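Local coordinates for methyltransferase domain-containing protein (Deinococcus radiodurans, PDB 3M33) that is of unknown function but has a methyltransferase-like domain and may transfer methyl groups, at residues R13-L18 against S79-L85; R51-C57 against A71-D77; D165-A171 against Y206-L212. All blocks are in the same frame, centred on the assembly; numbering follows the deposited sequence.

Overall arrangement
From the N terminus, helix 9-18 reaches forward to the start of helix 80-89, and contact 1 closes the longest of the three loops. Contact 2 lies within that loop: strands 51-55 and 72-77 pair side by side, joined by a beta-alpha-beta crossover through helix 61-66. The two touch where Leu-83 packs on Cys-57 and Asp-77, since helix 80-89 directly follows strand 72-77. Contact 3 comes later in series, an antiparallel pairing of strands 160-173 and 204-216, joined by a connection that holds helices 176-186 and 192-198. Contacts 2 and 3 belong to one mixed sheet, their centres about 26 Å apart, on opposite sides of the chain's centre.

Contact 1: residues R13-L18 against S79-L85; sequences RLAREL and SPELLKL
Glu-17 and Ser-79 meet through one short polar bond: Ser-79 OG donates to Glu-17 OE2 at 2.7 Å, reaching the carboxylate on its syn side, 26° out of the plane. Glu-17 CG lies anti to its own carbonyl carbon (chi1 -70°) and the chain runs extended from there, which carries the acid across to the serine. The same OE2 forms a salt bridge with Arg-13 NH2 at 2.7 Å, one helical turn back, so a single oxygen has both a charged and a hydroxyl partner. Ser-79 is also the N-cap of helix 80-89. Its OG sits anti to its backbone N and accepts a weak 3.4 Å bond from Leu-82 N, so the residue that caps one helix is itself tied to the other. With an alanine in place of Glu-17, Arg-13 would probably lose its mate and the Ser-79 hydroxyl its acceptor, the guanidinium being left free to turn. The rest of the contact is aliphatic. Leu-82 CD1 lies 3.9 Å from Glu-17 CB, and the same methyl meets Leu-18 CD2, the two leucines crossing at a slant. Leu-18 CD2 touches Leu-85 CD1 at 3.7 Å, with these side chains at about a right angle. Leu-14 CD1 only grazes Leu-85 CD1. The helix axes stay 10.9 Å apart and cross at -69°, so side chains, not backbones, make this surface contact. His-59, in the loop after strand 51-55, touches Leu-18, Leu-82 and Leu-85, while Leu-83 turns to strand 94-97 and Cys-57; helix 9-18 thus lies against the start of helix 80-89, which in turn packs on edge strand 94-97.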
loop_
_atom_site.group_PDB
_atom_site.type_symbol
_atom_site.label_atom_id
_atom_site.label_comp_id
_atom_site.label_asym_id
_atom_site.label_seq_id
_atom_site.Cartn_x
_atom_site.Cartn_y
_atom_site.Cartn_z
ATOM N N ARG A 13 -10.059 0.526 17.589
ATOM C CA ARG A 13 -9.405 1.649 16.923
ATOM C C ARG A 13 -7.980 1.265 16.550
ATOM O O ARG A 13 -7.589 1.348 15.390
ATOM C CB ARG A 13 -9.402 2.890 17.822
ATOM C CG ARG A 13 -9.872 4.174 17.132
ATOM C CD ARG A 13 -8.721 5.008 16.570
ATOM N NE ARG A 13 -9.211 6.160 15.811
ATOM C CZ ARG A 13 -8.453 7.173 15.396
ATOM N NH1 ARG A 13 -8.997 8.171 14.709
ATOM N NH2 ARG A 13 -7.155 7.199 15.674
ATOM N N LEU A 14 -7.214 0.834 17.546
ATOM C CA LEU A 14 -5.837 0.419 17.327
ATOM C C LEU A 14 -5.765 -0.582 16.180
ATOM O O LEU A 14 -4.970 -0.419 15.244
ATOM C CB LEU A 14 -5.258 -0.199 18.597
ATOM C CG LEU A 14 -3.757 -0.468 18.548
ATOM C CD1 LEU A 14 -3.010 0.819 18.217
ATOM C CD2 LEU A 14 -3.281 -1.057 19.862
ATOM N N ALA A 15 -6.622 -1.600 16.249
ATOM C CA ALA A 15 -6.668 -2.653 15.231
ATOM C C ALA A 15 -7.042 -2.119 13.843
ATOM O O ALA A 15 -6.411 -2.466 12.851
ATOM C CB ALA A 15 -7.611 -3.781 15.662
ATOM N N ARG A 16 -8.067 -1.274 13.774
ATOM C CA ARG A 16 -8.418 -0.641 12.510
ATOM C C ARG A 16 -7.203 0.099 11.992
ATOM O O ARG A 16 -6.892 0.033 10.804
ATOM C CB ARG A 16 -9.590 0.334 12.663
ATOM C CG ARG A 16 -10.942 -0.329 12.882
ATOM C CD ARG A 16 -12.101 0.647 12.637
ATOM N NE ARG A 16 -12.060 1.819 13.514
ATOM C CZ ARG A 16 -12.708 1.914 14.676
ATOM N NH1 ARG A 16 -12.613 3.021 15.400
ATOM N NH2 ARG A 16 -13.452 0.905 15.117
ATOM N N GLU A 17 -6.503 0.785 12.894
ATOM C CA GLU A 17 -5.388 1.629 12.484
ATOM C C GLU A 17 -4.144 0.845 12.036
ATOM O O GLU A 17 -3.607 1.097 10.952
ATOM C CB GLU A 17 -5.072 2.680 13.548
ATOM C CG GLU A 17 -6.170 3.735 13.648
ATOM C CD GLU A 17 -5.712 5.033 14.290
ATOM O OE1 GLU A 17 -5.273 5.000 15.459
ATOM O OE2 GLU A 17 -5.809 6.090 13.627
ATOM N N LEU A 18 -3.702 -0.122 12.835
ATOM C CA LEU A 18 -2.551 -0.915 12.424
ATOM C C LEU A 18 -2.905 -1.738 11.186
ATOM O O LEU A 18 -2.034 -2.054 10.377
ATOM C CB LEU A 18 -2.040 -1.809 13.560
ATOM C CG LEU A 18 -1.734 -1.069 14.864
ATOM C CD1 LEU A 18 -0.968 -1.960 15.829
ATOM C CD2 LEU A 18 -0.943 0.216 14.605
ATOM N N SER A 79 -3.589 10.162 10.328
ATOM C CA SER A 79 -3.825 9.979 11.765
ATOM C C SER A 79 -2.630 10.361 12.640
ATOM O O SER A 79 -1.567 9.753 12.545
ATOM C CB SER A 79 -4.229 8.535 12.057
ATOM O OG SER A 79 -4.291 8.317 13.456
ATOM N N PRO A 80 -2.805 11.369 13.504
ATOM C CA PRO A 80 -1.715 11.873 14.354
ATOM C C PRO A 80 -1.183 10.805 15.309
ATOM O O PRO A 80 0.033 10.690 15.490
ATOM C CB PRO A 80 -2.379 12.997 15.155
ATOM C CG PRO A 80 -3.593 13.370 14.373
ATOM C CD PRO A 80 -4.062 12.108 13.718
ATOM N N GLU A 81 -2.072 10.024 15.912
ATOM C CA GLU A 81 -1.631 9.034 16.886
ATOM C C GLU A 81 -0.860 7.925 16.167
ATOM O O GLU A 81 0.221 7.519 16.591
ATOM C CB GLU A 81 -2.813 8.486 17.703
ATOM C CG GLU A 81 -3.556 9.540 18.555
ATOM C CD GLU A 81 -2.680 10.176 19.646
ATOM O OE1 GLU A 81 -2.121 9.439 20.485
ATOM O OE2 GLU A 81 -2.559 11.422 19.673
ATOM N N LEU A 82 -1.413 7.465 15.055
ATOM C CA LEU A 82 -0.751 6.482 14.223
ATOM C C LEU A 82 0.664 6.945 13.847
ATOM O O LEU A 82 1.617 6.172 13.907
ATOM C CB LEU A 82 -1.595 6.230 12.980
ATOM C CG LEU A 82 -1.239 4.997 12.175
ATOM C CD1 LEU A 82 -1.353 3.733 13.046
ATOM C CD2 LEU A 82 -2.147 4.925 10.950
ATOM N N LEU A 83 0.810 8.216 13.500
ATOM C CA LEU A 83 2.131 8.753 13.198
ATOM C C LEU A 83 3.104 8.677 14.383
ATOM O O LEU A 83 4.306 8.519 14.182
ATOM C CB LEU A 83 2.038 10.173 12.661
ATOM C CG LEU A 83 1.304 10.292 11.326
ATOM C CD1 LEU A 83 1.289 11.745 10.870
ATOM C CD2 LEU A 83 1.956 9.410 10.277
ATOM N N LYS A 84 2.595 8.769 15.607
ATOM C CA LYS A 84 3.447 8.567 16.785
ATOM C C LYS A 84 4.128 7.192 16.769
ATOM O O LYS A 84 5.330 7.087 17.028
ATOM C CB LYS A 84 2.659 8.744 18.084
ATOM C CG LYS A 84 2.247 10.174 18.359
ATOM C CD LYS A 84 1.537 10.304 19.698
ATOM C CE LYS A 84 1.024 11.720 19.900
ATOM N NZ LYS A 84 0.142 11.823 21.095
ATOM N N LEU A 85 3.358 6.146 16.465
ATOM C CA LEU A 85 3.915 4.806 16.288
ATOM C C LEU A 85 4.910 4.766 15.144
ATOM O O LEU A 85 5.960 4.117 15.234
ATOM C CB LEU A 85 2.811 3.788 16.020
ATOM C CG LEU A 85 1.766 3.774 17.118
ATOM C CD1 LEU A 85 0.655 2.783 16.802
ATOM C CD2 LEU A 85 2.463 3.441 18.433
#

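Contact 2: residues R51-C57 against A71-D77; sequences RVLEAGC and ARWAAYD. With SO4 (sulfate ion), chain J.
Val-52 CG1 sits over one face of the Trp-73 indole, 3.7 Å from the centroid of the six-membered ring and 15° off its normal, a CH-pi contact. The valine's backbone is bonded through both its N and its O: Val-52 N donates to Arg-72 O at 2.8 Å, and Val-52 O accepts from Ala-74 N. The same alternation continues to Glu-54 and Tyr-76, giving parallel strands with axes 4.5 Å apart. Tyr-76 stands on the other face of the sheet, with Leu-53, Ala-55 and Ala-74. Its CG lies between backbone N and carbonyl carbon (chi1 68°), which swings the ring across to the neighbouring strand, where Ala-55 CA lies over one face, 4.0 Å from the centroid. Leu-53 CD1 comes to its edge and Trp-98 meets it edge-to-face. On that same face of the sheet Arg-51 bends back so that Arg-72 CD lies over its guanidinium, 3.9 Å from Arg-51 NH2; the head of Arg-72 goes on to a salt bridge with Asp-94. At the strand ends, Tyr-76 O accepts from Cys-57 N at 3.0 Å and weakly from Gly-56 N, closing the turn that leads into the probable glycine-rich cofactor loop of a Rossmann-like methyltransferase. Asp-77 bonds there to Gly-58 N and Tyr-21. The buried acid Glu-54 is met in the indole plane by Trp-73 NE1, which donates to OE1 at 2.9 Å, the planes 73° apart. This bond gives one carboxylate oxygen a neutral donor and is likely to fix the rotation of the indole whose face Val-52 covers.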
loop_
_atom_site.group_PDB
_atom_site.type_symbol
_atom_site.label_atom_id
_atom_site.label_comp_id
_atom_site.label_asym_id
_atom_site.label_seq_id
_atom_site.Cartn_x
_atom_site.Cartn_y
_atom_site.Cartn_z
ATOM N N ARG A 51 16.473 9.438 -2.230
ATOM C CA ARG A 51 15.511 10.170 -1.408
ATOM C C ARG A 51 14.105 9.641 -1.666
ATOM O O ARG A 51 13.588 9.737 -2.782
ATOM C CB ARG A 51 15.531 11.668 -1.730
ATOM C CG ARG A 51 16.904 12.226 -2.083
ATOM C CD ARG A 51 17.685 12.638 -0.872
ATOM N NE ARG A 51 17.239 13.910 -0.311
ATOM C CZ ARG A 51 17.796 14.484 0.755
ATOM N NH1 ARG A 51 18.823 13.896 1.366
ATOM N NH2 ARG A 51 17.333 15.642 1.211
ATOM N N VAL A 52 13.481 9.108 -0.624
ATOM C CA VAL A 52 12.200 8.442 -0.770
ATOM C C VAL A 52 11.066 9.251 -0.147
ATOM O O VAL A 52 11.227 9.848 0.916
ATOM C CB VAL A 52 12.230 7.050 -0.131
ATOM C CG1 VAL A 52 10.902 6.318 -0.379
ATOM C CG2 VAL A 52 13.393 6.244 -0.686
ATOM N N LEU A 53 9.933 9.282 -0.837
ATOM C CA LEU A 53 8.681 9.750 -0.265
ATOM C C LEU A 53 7.674 8.606 -0.276
ATOM O O LEU A 53 7.375 8.035 -1.336
ATOM C CB LEU A 53 8.126 10.926 -1.053
ATOM C CG LEU A 53 6.782 11.430 -0.519
ATOM C CD1 LEU A 53 6.979 12.128 0.835
ATOM C CD2 LEU A 53 6.163 12.390 -1.505
ATOM N N GLU A 54 7.161 8.260 0.903
ATOM C CA GLU A 54 6.156 7.211 1.014
ATOM C C GLU A 54 4.800 7.800 1.350
ATOM O O GLU A 54 4.639 8.444 2.382
ATOM C CB GLU A 54 6.538 6.191 2.088
ATOM C CG GLU A 54 5.590 5.001 2.128
ATOM C CD GLU A 54 5.634 4.216 3.435
ATOM O OE1 GLU A 54 6.469 4.516 4.319
ATOM O OE2 GLU A 54 4.810 3.294 3.573
ATOM N N ALA A 55 3.829 7.582 0.474
ATOM C CA ALA A 55 2.462 8.032 0.722
ATOM C C ALA A 55 1.686 6.997 1.533
ATOM O O ALA A 55 1.660 5.804 1.195
ATOM C CB ALA A 55 1.743 8.315 -0.606
ATOM N N GLY A 56 1.066 7.447 2.616
ATOM C CA GLY A 56 0.235 6.585 3.447
ATOM C C GLY A 56 1.038 5.595 4.265
ATOM O O GLY A 56 0.824 4.386 4.138
ATOM N N CYS A 57 1.937 6.090 5.125
ATOM C CA CYS A 57 2.894 5.202 5.802
ATOM C C CYS A 57 2.286 4.413 6.960
ATOM O O CYS A 57 2.927 3.496 7.486
ATOM C CB CYS A 57 4.101 5.988 6.309
ATOM S SG CYS A 57 3.578 7.197 7.553
ATOM N N ALA A 71 18.866 7.115 1.462
ATOM C CA ALA A 71 19.518 8.297 2.018
ATOM C C ALA A 71 18.565 9.006 2.964
ATOM O O ALA A 71 18.972 9.510 4.005
ATOM C CB ALA A 71 19.923 9.264 0.897
ATOM N N ARG A 72 17.295 9.060 2.571
ATOM C CA ARG A 72 16.251 9.688 3.380
ATOM C C ARG A 72 14.924 9.005 3.055
ATOM O O ARG A 72 14.638 8.735 1.896
ATOM C CB ARG A 72 16.164 11.187 3.072
ATOM C CG ARG A 72 15.093 11.932 3.874
ATOM C CD ARG A 72 15.180 13.441 3.683
ATOM N NE ARG A 72 14.166 14.137 4.477
ATOM C CZ ARG A 72 13.071 14.691 3.968
ATOM N NH1 ARG A 72 12.863 14.652 2.659
ATOM N NH2 ARG A 72 12.194 15.296 4.764
ATOM N N TRP A 73 14.134 8.697 4.076
ATOM C CA TRP A 73 12.792 8.155 3.869
ATOM C C TRP A 73 11.794 9.126 4.474
ATOM O O TRP A 73 11.586 9.136 5.688
ATOM C CB TRP A 73 12.655 6.786 4.546
ATOM C CG TRP A 73 11.405 6.015 4.212
ATOM C CD1 TRP A 73 10.158 6.160 4.777
ATOM C CD2 TRP A 73 11.290 4.945 3.264
ATOM N NE1 TRP A 73 9.285 5.258 4.228
ATOM C CE2 TRP A 73 9.952 4.501 3.295
ATOM C CE3 TRP A 73 12.192 4.321 2.393
ATOM C CZ2 TRP A 73 9.491 3.474 2.479
ATOM C CZ3 TRP A 73 11.724 3.295 1.573
ATOM C CH2 TRP A 73 10.391 2.887 1.622
ATOM N N ALA A 74 11.195 9.966 3.641
ATOM C CA ALA A 74 10.134 10.843 4.115
ATOM C C ALA A 74 8.814 10.090 3.949
ATOM O O ALA A 74 8.651 9.328 3.000
ATOM C CB ALA A 74 10.126 12.158 3.323
ATOM N N ALA A 75 7.876 10.288 4.867
ATOM C CA ALA A 75 6.643 9.503 4.856
ATOM C C ALA A 75 5.493 10.326 5.434
ATOM O O ALA A 75 5.709 11.153 6.332
ATOM C CB ALA A 75 6.838 8.242 5.667
ATOM N N TYR A 76 4.273 10.111 4.943
ATOM C CA TYR A 76 3.133 10.803 5.552
ATOM C C TYR A 76 1.870 9.985 5.662
ATOM O O TYR A 76 1.615 9.092 4.854
ATOM C CB TYR A 76 2.809 12.105 4.810
ATOM C CG TYR A 76 2.276 11.914 3.405
ATOM C CD1 TYR A 76 0.923 11.712 3.177
ATOM C CD2 TYR A 76 3.131 11.943 2.308
ATOM C CE1 TYR A 76 0.432 11.555 1.887
ATOM C CE2 TYR A 76 2.656 11.788 1.019
ATOM C CZ TYR A 76 1.309 11.597 0.815
ATOM O OH TYR A 76 0.842 11.437 -0.462
ATOM N N ASP A 77 1.073 10.310 6.673
ATOM C CA ASP A 77 -0.286 9.815 6.773
ATOM C C ASP A 77 -1.151 10.802 7.547
ATOM O O ASP A 77 -0.656 11.829 8.041
ATOM C CB ASP A 77 -0.339 8.428 7.416
ATOM C CG ASP A 77 -1.426 7.554 6.787
ATOM O OD1 ASP A 77 -2.439 8.133 6.309
ATOM O OD2 ASP A 77 -1.255 6.313 6.736
HETATM S S SO4 J . 17.449 10.730 -5.549
HETATM O O1 SO4 J . 17.726 9.454 -6.223
HETATM O O2 SO4 J . 18.704 11.347 -5.106
HETATM O O3 SO4 J . 16.773 11.645 -6.473
HETATM O O4 SO4 J . 16.628 10.470 -4.386
#

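Contact 3: residues D165-A171 against Y206-L212; sequences DHVSVLA and YREERHL. With SO4 (sulfate ion), chain I; SO4 (sulfate ion), chain E.
Strands 165-171 and 206-212 run antiparallel with axes 4.4 Å apart at 152°, every residue from Asp-165 to Ala-171 pairing with one from Leu-212 back to Tyr-206. Asp-165, Val-167, Val-169 and Ala-171 form hydrogen-bonded pairs, each giving and taking one backbone bond; Val-167 N to Arg-210 O, at 2.9 Å, is nearly straight. On the face of the intervening residues, Ser-168 OG lies between two side chains. It donates to Glu-209 OE2 at 2.8 Å on the anti lone pair and accepts from Arg-207 NE at 2.9 Å, in the guanidinium plane. Bends at chi2 and chi3 fold Arg-207 back to reach it. Farther along, the His-166 and His-211 rings form an offset stack, centroids 4.4 Å apart and planes at 25°; Leu-145 O holds His-166 ND1, and Glu-164 and Val-147 N bind His-211. On the other face, Val-167 CG2 meets Leu-212 CD1 at 3.8 Å. Toward the other end of the strands, Ala-171 CB lies over the Tyr-206 ring, whose hydroxyl donates to Glu-208 OE2 at 2.6 Å. Arg-210 grips Glu-208 end-on, NH1 and NH2 both reaching OE1 at 3.0 Å, while its NE pairs with Glu-35. The sulfate of chain I, probably from the crystallisation liquor, is weakly bonded by Arg-210 NH2. Glu-208 is thus buried but engaged at both oxygens, with His-23 as a further partner of OE2, and the arginine would probably favour its charged form. The chemistry is therefore split: a serine hydroxyl bridging an arginine and a glutamate, and stacked imidazoles, on one face, a buried ion pair on the other.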
loop_
_atom_site.group_PDB
_atom_site.type_symbol
_atom_site.label_atom_id
_atom_site.label_comp_id
_atom_site.label_asym_id
_atom_site.label_seq_id
_atom_site.Cartn_x
_atom_site.Cartn_y
_atom_site.Cartn_z
ATOM N N ASP A 165 2.410 -5.573 -13.256
ATOM C CA ASP A 165 2.087 -6.958 -12.918
ATOM C C ASP A 165 0.645 -7.050 -12.452
ATOM O O ASP A 165 0.243 -6.274 -11.592
ATOM C CB ASP A 165 2.905 -7.388 -11.714
ATOM C CG ASP A 165 4.029 -8.279 -12.063
ATOM O OD1 ASP A 165 4.145 -9.342 -11.406
ATOM O OD2 ASP A 165 4.800 -7.904 -12.978
ATOM N N HIS A 166 -0.101 -8.037 -12.962
ATOM C CA HIS A 166 -1.435 -8.334 -12.475
ATOM C C HIS A 166 -1.351 -9.709 -11.843
ATOM O O HIS A 166 -1.215 -10.716 -12.542
ATOM C CB HIS A 166 -2.466 -8.302 -13.623
ATOM C CG HIS A 166 -2.585 -6.959 -14.278
ATOM N ND1 HIS A 166 -3.188 -5.881 -13.665
ATOM C CD2 HIS A 166 -2.176 -6.521 -15.493
ATOM C CE1 HIS A 166 -3.141 -4.836 -14.473
ATOM N NE2 HIS A 166 -2.531 -5.196 -15.587
ATOM N N VAL A 167 -1.411 -9.732 -10.512
ATOM C CA VAL A 167 -1.117 -10.921 -9.720
ATOM C C VAL A 167 -2.368 -11.442 -9.039
ATOM O O VAL A 167 -3.190 -10.659 -8.540
ATOM C CB VAL A 167 -0.117 -10.588 -8.582
ATOM C CG1 VAL A 167 0.422 -11.869 -7.957
ATOM C CG2 VAL A 167 1.021 -9.744 -9.103
ATOM N N SER A 168 -2.499 -12.761 -8.972
ATOM C CA SER A 168 -3.697 -13.374 -8.394
ATOM C C SER A 168 -3.291 -14.672 -7.694
ATOM O O SER A 168 -2.641 -15.504 -8.285
ATOM C CB SER A 168 -4.707 -13.678 -9.505
ATOM O OG SER A 168 -5.882 -14.284 -8.990
ATOM N N VAL A 169 -3.671 -14.842 -6.436
ATOM C CA VAL A 169 -3.265 -16.019 -5.671
ATOM C C VAL A 169 -4.455 -16.632 -4.927
ATOM O O VAL A 169 -5.236 -15.926 -4.292
ATOM C CB VAL A 169 -2.161 -15.646 -4.668
ATOM C CG1 VAL A 169 -1.653 -16.895 -3.934
ATOM C CG2 VAL A 169 -1.025 -14.984 -5.410
ATOM N N LEU A 170 -4.615 -17.945 -5.021
ATOM C CA LEU A 170 -5.710 -18.608 -4.330
ATOM C C LEU A 170 -5.530 -18.458 -2.821
ATOM O O LEU A 170 -4.447 -18.703 -2.294
ATOM C CB LEU A 170 -5.747 -20.098 -4.697
ATOM C CG LEU A 170 -6.835 -20.946 -4.037
ATOM C CD1 LEU A 170 -8.216 -20.454 -4.476
ATOM C CD2 LEU A 170 -6.676 -22.423 -4.358
ATOM N N ALA A 171 -6.585 -18.048 -2.127
ATOM C CA ALA A 171 -6.576 -18.063 -0.666
ATOM C C ALA A 171 -7.885 -18.649 -0.156
ATOM O O ALA A 171 -8.831 -18.823 -0.929
ATOM C CB ALA A 171 -6.383 -16.654 -0.124
ATOM N N TYR A 206 -11.089 -17.936 -2.529
ATOM C CA TYR A 206 -11.216 -16.678 -3.257
ATOM C C TYR A 206 -9.805 -16.309 -3.731
ATOM O O TYR A 206 -8.830 -17.006 -3.400
ATOM C CB TYR A 206 -11.815 -15.577 -2.355
ATOM C CG TYR A 206 -10.861 -15.082 -1.295
ATOM C CD1 TYR A 206 -10.134 -13.908 -1.484
ATOM C CD2 TYR A 206 -10.667 -15.792 -0.108
ATOM C CE1 TYR A 206 -9.241 -13.447 -0.522
ATOM C CE2 TYR A 206 -9.763 -15.337 0.866
ATOM C CZ TYR A 206 -9.055 -14.163 0.642
ATOM O OH TYR A 206 -8.155 -13.697 1.572
ATOM N N ARG A 207 -9.681 -15.235 -4.504
ATOM C CA ARG A 207 -8.372 -14.840 -5.005
ATOM C C ARG A 207 -7.879 -13.589 -4.293
ATOM O O ARG A 207 -8.603 -12.621 -4.173
ATOM C CB ARG A 207 -8.424 -14.585 -6.508
ATOM C CG ARG A 207 -8.962 -15.757 -7.298
ATOM C CD ARG A 207 -7.967 -16.912 -7.303
ATOM N NE ARG A 207 -7.136 -16.863 -8.498
ATOM C CZ ARG A 207 -7.064 -17.838 -9.394
ATOM N NH1 ARG A 207 -6.291 -17.692 -10.465
ATOM N NH2 ARG A 207 -7.758 -18.955 -9.214
ATOM N N GLU A 208 -6.655 -13.616 -3.796
ATOM C CA GLU A 208 -6.025 -12.379 -3.367
ATOM C C GLU A 208 -5.349 -11.811 -4.607
ATOM O O GLU A 208 -4.504 -12.465 -5.206
ATOM C CB GLU A 208 -4.985 -12.667 -2.272
ATOM C CG GLU A 208 -5.575 -12.912 -0.880
ATOM C CD GLU A 208 -5.988 -11.617 -0.185
ATOM O OE1 GLU A 208 -5.603 -10.525 -0.678
ATOM O OE2 GLU A 208 -6.682 -11.690 0.856
ATOM N N GLU A 209 -5.701 -10.597 -4.998
ATOM C CA GLU A 209 -5.165 -10.055 -6.238
ATOM C C GLU A 209 -4.486 -8.705 -6.037
ATOM O O GLU A 209 -4.893 -7.921 -5.194
ATOM C CB GLU A 209 -6.275 -9.978 -7.300
ATOM C CG GLU A 209 -7.064 -11.269 -7.379
ATOM C CD GLU A 209 -7.955 -11.375 -8.611
ATOM O OE1 GLU A 209 -8.724 -10.438 -8.886
ATOM O OE2 GLU A 209 -7.872 -12.407 -9.302
ATOM N N ARG A 210 -3.441 -8.439 -6.814
ATOM C CA ARG A 210 -2.702 -7.190 -6.682
ATOM C C ARG A 210 -2.336 -6.625 -8.049
ATOM O O ARG A 210 -2.167 -7.371 -9.005
ATOM C CB ARG A 210 -1.424 -7.398 -5.865
ATOM C CG ARG A 210 -1.645 -8.001 -4.485
ATOM C CD ARG A 210 -2.177 -6.976 -3.453
ATOM N NE ARG A 210 -2.198 -7.582 -2.121
ATOM C CZ ARG A 210 -3.176 -8.367 -1.685
ATOM N NH1 ARG A 210 -4.209 -8.620 -2.483
ATOM N NH2 ARG A 210 -3.120 -8.918 -0.471
ATOM N N HIS A 211 -2.210 -5.305 -8.123
ATOM C CA HIS A 211 -1.811 -4.624 -9.348
ATOM C C HIS A 211 -0.544 -3.831 -9.055
ATOM O O HIS A 211 -0.601 -2.821 -8.365
ATOM C CB HIS A 211 -2.922 -3.652 -9.763
ATOM C CG HIS A 211 -2.669 -2.939 -11.055
ATOM N ND1 HIS A 211 -3.431 -1.860 -11.465
ATOM C CD2 HIS A 211 -1.768 -3.157 -12.041
ATOM C CE1 HIS A 211 -3.001 -1.444 -12.641
ATOM N NE2 HIS A 211 -1.987 -2.204 -13.010
ATOM N N LEU A 212 0.597 -4.275 -9.577
ATOM C CA LEU A 212 1.861 -3.576 -9.342
ATOM C C LEU A 212 2.189 -2.665 -10.501
ATOM O O LEU A 212 2.060 -3.067 -11.657
ATOM C CB LEU A 212 3.018 -4.564 -9.187
ATOM C CG LEU A 212 3.209 -5.409 -7.939
ATOM C CD1 LEU A 212 2.032 -6.342 -7.719
ATOM C CD2 LEU A 212 4.504 -6.209 -8.068
HETATM S S SO4 I . -2.723 -11.427 2.088
HETATM O O1 SO4 I . -1.468 -10.794 2.498
HETATM O O2 SO4 I . -3.842 -10.496 2.211
HETATM O O3 SO4 I . -2.601 -11.864 0.701
HETATM O O4 SO4 I . -2.989 -12.572 2.950
HETATM S S SO4 E . -11.980 -19.231 -6.884
HETATM O O1 SO4 E . -10.784 -18.759 -7.582
HETATM O O2 SO4 E . -11.596 -19.888 -5.639
HETATM O O3 SO4 E . -12.861 -18.102 -6.584
HETATM O O4 SO4 E . -12.689 -20.196 -7.723
#